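Local structure of iron superoxide dismutase (Trypanosoma cruzi, 2GPC) at residues L157-W162 with A175-T180; T113-G118 with L136-T141. The protein is an iron superoxide dismutase, which converts superoxide radicals to molecular oxygen and hydrogen peroxide at a metal centre. One frame throughout, in Å; residues are numbered along the deposited sequence.

Interaction 1 of 2, residues L157-W162 with A175-T180. With FE2 (Fe (II) ion), chain C.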
loop_
_atom_site.group_PDB
_atom_site.type_symbol
_atom_site.label_atom_id
_atom_site.label_comp_id
_atom_site.label_asym_id
_atom_site.label_seq_id
_atom_site.Cartn_x
_atom_site.Cartn_y
_atom_site.Cartn_z
ATOM N N LEU A 157 17.224 -11.637 3.120
ATOM C CA LEU A 157 17.178 -10.186 3.236
ATOM C C LEU A 157 15.800 -9.706 2.806
ATOM O O LEU A 157 15.238 -10.248 1.871
ATOM C CB LEU A 157 18.223 -9.564 2.293
ATOM C CG LEU A 157 18.488 -8.066 2.311
ATOM C CD1 LEU A 157 19.231 -7.671 3.582
ATOM C CD2 LEU A 157 19.301 -7.650 1.080
ATOM N N THR A 158 15.258 -8.697 3.476
ATOM C CA THR A 158 14.057 -8.030 2.972
ATOM C C THR A 158 14.110 -6.520 3.166
ATOM O O THR A 158 14.768 -6.015 4.079
ATOM C CB THR A 158 12.769 -8.614 3.595
ATOM O OG1 THR A 158 11.605 -8.125 2.890
ATOM C CG2 THR A 158 12.589 -8.168 5.052
ATOM N N CYS A 159 13.397 -5.833 2.279
ATOM C CA CYS A 159 13.189 -4.399 2.323
ATOM C C CYS A 159 11.701 -4.140 2.187
ATOM O O CYS A 159 11.103 -4.454 1.158
ATOM C CB CYS A 159 13.913 -3.715 1.164
ATOM S SG CYS A 159 13.684 -1.925 1.123
ATOM N N ASP A 160 11.114 -3.586 3.236
ATOM C CA ASP A 160 9.709 -3.209 3.271
ATOM C C ASP A 160 9.493 -2.067 2.295
ATOM O O ASP A 160 10.172 -1.053 2.390
ATOM C CB ASP A 160 9.381 -2.723 4.685
ATOM C CG ASP A 160 7.902 -2.532 4.941
ATOM O OD1 ASP A 160 7.046 -2.728 4.028
ATOM O OD2 ASP A 160 7.506 -2.171 6.078
ATOM N N VAL A 161 8.560 -2.227 1.363
ATOM C CA VAL A 161 8.212 -1.136 0.450
ATOM C C VAL A 161 6.740 -0.713 0.565
ATOM O O VAL A 161 6.229 0.011 -0.297
ATOM C CB VAL A 161 8.621 -1.420 -1.034
ATOM C CG1 VAL A 161 10.132 -1.581 -1.155
ATOM C CG2 VAL A 161 7.885 -2.632 -1.622
ATOM N N TRP A 162 6.074 -1.105 1.657
ATOM C CA TRP A 162 4.848 -0.432 2.072
ATOM C C TRP A 162 5.206 1.035 2.229
ATOM O O TRP A 162 6.292 1.360 2.726
ATOM C CB TRP A 162 4.315 -0.979 3.407
ATOM C CG TRP A 162 3.600 -2.309 3.346
ATOM C CD1 TRP A 162 4.113 -3.500 2.931
ATOM C CD2 TRP A 162 2.256 -2.581 3.765
ATOM N NE1 TRP A 162 3.178 -4.499 3.056
ATOM C CE2 TRP A 162 2.022 -3.964 3.563
ATOM C CE3 TRP A 162 1.221 -1.798 4.295
ATOM C CZ2 TRP A 162 0.800 -4.571 3.857
ATOM C CZ3 TRP A 162 0.016 -2.396 4.582
ATOM C CH2 TRP A 162 -0.192 -3.775 4.360
ATOM N N ALA A 175 12.539 5.408 -4.596
ATOM C CA ALA A 175 13.882 5.187 -5.148
ATOM C C ALA A 175 14.975 5.670 -4.185
ATOM O O ALA A 175 15.965 4.984 -3.976
ATOM C CB ALA A 175 14.032 5.862 -6.491
ATOM N N ALA A 176 14.780 6.838 -3.585
ATOM C CA ALA A 176 15.757 7.385 -2.642
ATOM C C ALA A 176 15.826 6.547 -1.370
ATOM O O ALA A 176 16.896 6.358 -0.789
ATOM C CB ALA A 176 15.439 8.840 -2.314
ATOM N N TYR A 177 14.677 6.034 -0.952
ATOM C CA TYR A 177 14.597 5.171 0.220
ATOM C C TYR A 177 15.366 3.876 -0.012
ATOM O O TYR A 177 16.057 3.396 0.885
ATOM C CB TYR A 177 13.121 4.873 0.542
ATOM C CG TYR A 177 12.873 3.631 1.365
ATOM C CD1 TYR A 177 13.300 3.542 2.695
ATOM C CD2 TYR A 177 12.196 2.542 0.822
ATOM C CE1 TYR A 177 13.064 2.383 3.455
ATOM C CE2 TYR A 177 11.956 1.390 1.568
ATOM C CZ TYR A 177 12.393 1.313 2.887
ATOM O OH TYR A 177 12.129 0.168 3.633
ATOM N N VAL A 178 15.247 3.312 -1.213
ATOM C CA VAL A 178 15.943 2.071 -1.542
ATOM C C VAL A 178 17.448 2.299 -1.625
ATOM O O VAL A 178 18.219 1.440 -1.216
ATOM C CB VAL A 178 15.383 1.423 -2.836
ATOM C CG1 VAL A 178 16.280 0.271 -3.342
ATOM C CG2 VAL A 178 13.986 0.912 -2.569
ATOM N N GLN A 179 17.871 3.453 -2.138
ATOM C CA GLN A 179 19.297 3.798 -2.125
ATOM C C GLN A 179 19.819 3.809 -0.683
ATOM O O GLN A 179 20.906 3.305 -0.404
ATOM C CB GLN A 179 19.558 5.136 -2.844
ATOM C CG GLN A 179 19.489 5.017 -4.396
ATOM C CD GLN A 179 20.318 3.839 -4.959
ATOM O OE1 GLN A 179 21.540 3.833 -4.842
ATOM N NE2 GLN A 179 19.651 2.850 -5.554
ATOM N N THR A 180 19.018 4.355 0.232
ATOM C CA THR A 180 19.344 4.352 1.657
ATOM C C THR A 180 19.408 2.934 2.227
ATOM O O THR A 180 20.296 2.624 3.024
ATOM C CB THR A 180 18.314 5.206 2.426
ATOM O OG1 THR A 180 18.647 6.590 2.287
ATOM C CG2 THR A 180 18.353 4.950 3.926
HETATM FE FE FE2 C . 6.055 -2.001 7.428
HETATM O O HOH W 1 4.932 -3.344 5.986
#
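Y177 meets D160 beside the iron site, which the alpha-hairpin and C-terminal domains build together, each giving two ligands. D160 is one of the four protein ligands of the metal, and Y177 grips its backbone from helix 174-184. The Y177 hydroxyl donates a short hydrogen bond, OH to D160 O at 2.6 Å. The donor lies in the carbonyl plane, with a C=O...OH angle of 147°. The Y177 side chain points toward the strand, with CG anti to the backbone N (chi1 158°), and the ring delivers its hydroxyl to the strand end. D160 O therefore sits at the ring edge. The sulfur of C159 approaches the same ring obliquely: SG is 3.8 Å from Y177 CE2, a Cys sulfur-aromatic contact. V161 CG1 also comes near the ring edge, 4.4 Å from Y177 CE2, so three successive residues flank the hydroxyl-bearing half of the tyrosine.

The D160 carboxylate faces a different task. OD2 binds the iron(II) ion at 2.0 Å, and H27, H75 and H164 complete the protein ligands. A water also binds the iron at 2.3 Å. W162 N donates to D160 OD1 at 3.0 Å, from above the carboxylate plane, which closes an Asx turn. The metal bond at OD2 and the W162 N bond at OD1 restrain the carboxylate's rotation; the water adds only a weak bond to OD1. Y177 holds the backbone of this ligand as a second-shell residue.

The contact is buried. Y78 of helix 63-80 hydrogen-bonds the Y177 hydroxyl as well. The W162 ring meets F120 of the second subunit edge-to-face. Strand 153-160 pairs edge to edge with strand 123-130; C159 turns to helix 174-184, and T158 packs on F77 and Y78 of helix 63-80.

Interaction 2 of 2, residues T113-G118 with L136-T141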
loop_
_atom_site.group_PDB
_atom_site.type_symbol
_atom_site.label_atom_id
_atom_site.label_comp_id
_atom_site.label_asym_id
_atom_site.label_seq_id
_atom_site.Cartn_x
_atom_site.Cartn_y
_atom_site.Cartn_z
ATOM N N THR A 113 16.953 -3.744 -6.747
ATOM C CA THR A 113 16.519 -2.341 -6.823
ATOM C C THR A 113 15.284 -2.178 -7.689
ATOM O O THR A 113 14.301 -1.600 -7.261
ATOM C CB THR A 113 17.637 -1.453 -7.398
ATOM O OG1 THR A 113 18.777 -1.472 -6.532
ATOM C CG2 THR A 113 17.224 0.023 -7.453
ATOM N N ASN A 114 15.332 -2.701 -8.900
ATOM C CA ASN A 114 14.215 -2.532 -9.824
ATOM C C ASN A 114 12.934 -3.218 -9.339
ATOM O O ASN A 114 11.842 -2.670 -9.492
ATOM C CB ASN A 114 14.620 -2.975 -11.228
ATOM C CG ASN A 114 15.666 -2.042 -11.843
ATOM O OD1 ASN A 114 15.822 -0.885 -11.417
ATOM N ND2 ASN A 114 16.381 -2.534 -12.847
ATOM N N VAL A 115 13.071 -4.390 -8.728
ATOM C CA VAL A 115 11.932 -5.050 -8.082
ATOM C C VAL A 115 11.385 -4.211 -6.901
ATOM O O VAL A 115 10.189 -3.993 -6.790
ATOM C CB VAL A 115 12.317 -6.481 -7.598
ATOM C CG1 VAL A 115 11.288 -7.045 -6.644
ATOM C CG2 VAL A 115 12.487 -7.413 -8.785
ATOM N N ALA A 116 12.271 -3.744 -6.029
ATOM C CA ALA A 116 11.870 -2.976 -4.852
ATOM C C ALA A 116 11.196 -1.653 -5.230
ATOM O O ALA A 116 10.189 -1.279 -4.629
ATOM C CB ALA A 116 13.064 -2.726 -3.953
ATOM N N VAL A 117 11.745 -0.956 -6.221
ATOM C CA VAL A 117 11.226 0.349 -6.636
ATOM C C VAL A 117 9.984 0.183 -7.518
ATOM O O VAL A 117 9.067 1.006 -7.470
ATOM C CB VAL A 117 12.316 1.203 -7.355
ATOM C CG1 VAL A 117 11.739 2.506 -7.877
ATOM C CG2 VAL A 117 13.476 1.500 -6.409
ATOM N N GLY A 118 9.937 -0.887 -8.298
ATOM C CA GLY A 118 8.839 -1.114 -9.230
ATOM C C GLY A 118 7.621 -1.829 -8.648
ATOM O O GLY A 118 6.612 -1.948 -9.335
ATOM N N LEU A 136 20.544 -18.424 -5.506
ATOM C CA LEU A 136 19.950 -17.220 -4.937
ATOM C C LEU A 136 19.010 -16.583 -5.961
ATOM O O LEU A 136 19.256 -16.662 -7.167
ATOM C CB LEU A 136 21.032 -16.236 -4.493
ATOM C CG LEU A 136 21.519 -16.385 -3.045
ATOM C CD1 LEU A 136 21.695 -17.838 -2.628
ATOM C CD2 LEU A 136 22.800 -15.609 -2.827
ATOM N N LYS A 137 17.926 -15.979 -5.470
ATOM C CA LYS A 137 16.939 -15.319 -6.322
ATOM C C LYS A 137 16.383 -14.053 -5.658
ATOM O O LYS A 137 16.242 -13.993 -4.438
ATOM C CB LYS A 137 15.768 -16.262 -6.615
ATOM C CG LYS A 137 16.121 -17.464 -7.475
ATOM C CD LYS A 137 14.916 -18.382 -7.593
ATOM C CE LYS A 137 15.218 -19.625 -8.414
ATOM N NZ LYS A 137 14.024 -20.512 -8.403
ATOM N N VAL A 138 16.077 -13.055 -6.480
ATOM C CA VAL A 138 15.333 -11.886 -6.047
ATOM C C VAL A 138 13.872 -12.253 -6.225
ATOM O O VAL A 138 13.484 -12.847 -7.240
ATOM C CB VAL A 138 15.680 -10.630 -6.868
ATOM C CG1 VAL A 138 14.641 -9.512 -6.645
ATOM C CG2 VAL A 138 17.062 -10.143 -6.529
ATOM N N TYR A 139 13.073 -11.873 -5.242
ATOM C CA TYR A 139 11.712 -12.354 -5.079
ATOM C C TYR A 139 10.915 -11.234 -4.416
ATOM O O TYR A 139 11.434 -10.549 -3.564
ATOM C CB TYR A 139 11.771 -13.584 -4.179
ATOM C CG TYR A 139 10.455 -14.250 -3.876
ATOM C CD1 TYR A 139 9.697 -14.834 -4.887
ATOM C CD2 TYR A 139 9.981 -14.319 -2.573
ATOM C CE1 TYR A 139 8.502 -15.459 -4.608
ATOM C CE2 TYR A 139 8.788 -14.942 -2.288
ATOM C CZ TYR A 139 8.059 -15.509 -3.311
ATOM O OH TYR A 139 6.873 -16.130 -3.028
ATOM N N GLN A 140 9.673 -11.019 -4.825
ATOM C CA GLN A 140 8.826 -10.026 -4.166
ATOM C C GLN A 140 7.564 -10.679 -3.630
ATOM O O GLN A 140 7.070 -11.667 -4.187
ATOM C CB GLN A 140 8.467 -8.898 -5.127
ATOM C CG GLN A 140 7.617 -9.315 -6.316
ATOM C CD GLN A 140 7.752 -8.346 -7.463
ATOM O OE1 GLN A 140 7.467 -7.155 -7.314
ATOM N NE2 GLN A 140 8.229 -8.838 -8.601
ATOM N N THR A 141 7.060 -10.149 -2.526
ATOM C CA THR A 141 5.743 -10.541 -2.047
ATOM C C THR A 141 4.845 -9.322 -1.990
ATOM O O THR A 141 5.317 -8.185 -1.887
ATOM C CB THR A 141 5.818 -11.269 -0.693
ATOM O OG1 THR A 141 6.409 -10.428 0.315
ATOM C CG2 THR A 141 6.727 -12.479 -0.781
HETATM O O HOH W 2 8.586 -4.950 -8.680
#
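V115 of helix 105-118 packs on V138 and Q140 of strand 135-142, an outer strand of the three-stranded antiparallel sheet in the C-terminal domain. This is helix-on-sheet packing within the alpha+beta fold. The helix runs into the sheet's first strand, 123-130, and the strand met here is the second.

The tight part is apolar. V115 and V138 reach toward each other tip to tip, with V115 CG2 at 3.7 Å from V138 CG1. The two branches of V115 divide the work. CG2 lies beside the backbone N and meets V138. CG1 lies anti to that N (chi1 166°) and meets Q140 instead, 3.7 Å from Q140 CB. V138 points toward the helix and is also touched by F108 and F112 of helix 105-118 and by F102 of helix 92-102. This hydrophobic cluster seats the helix on the strand.

The other side is looser and more polar. Q140 is exposed, and its side chain crosses that of V115 obliquely. Its CG sits between the backbone N and the carbonyl carbon (chi1 65°), and the chain runs on extended beyond it. The amide is thereby laid beside the valine. V115 CG1 stands over one amide face, 3.9 Å from Q140 CD and 4.0 Å from Q140 NE2. No direct hydrogen bond links the two segments. A water does the joining where the packing gives way to polar groups. The Q140 amide oxygen is held a second time by H119, just past the end of the helix, where ND1 hydrogen-bonds OE1. The bridging water donates to V115 O at 2.7 Å and to Q140 OE1 at 2.8 Å.

In the fold
Interaction 2 comes first along the chain and closes before interaction 1 opens. Both lie in the C-terminal domain, with centres about 10 Å apart. They use the two outer strands of one antiparallel sheet, 135-142 and 153-160, which flank strand 123-130. Helices 105-118 and 174-184 supply the other halves. These helices also pack on each other: V178 CG2 lies 3.9 Å from V117 CG2 and 4.0 Å from A116 CB. From the turn after D160, V161 CG1 meets A116 O at 3.5 Å. Interaction 1 is buried and holds a metal ligand. Interaction 2 is surface packing; it touches interaction 1 directly, through A116 against V161, the residue after the iron ligand.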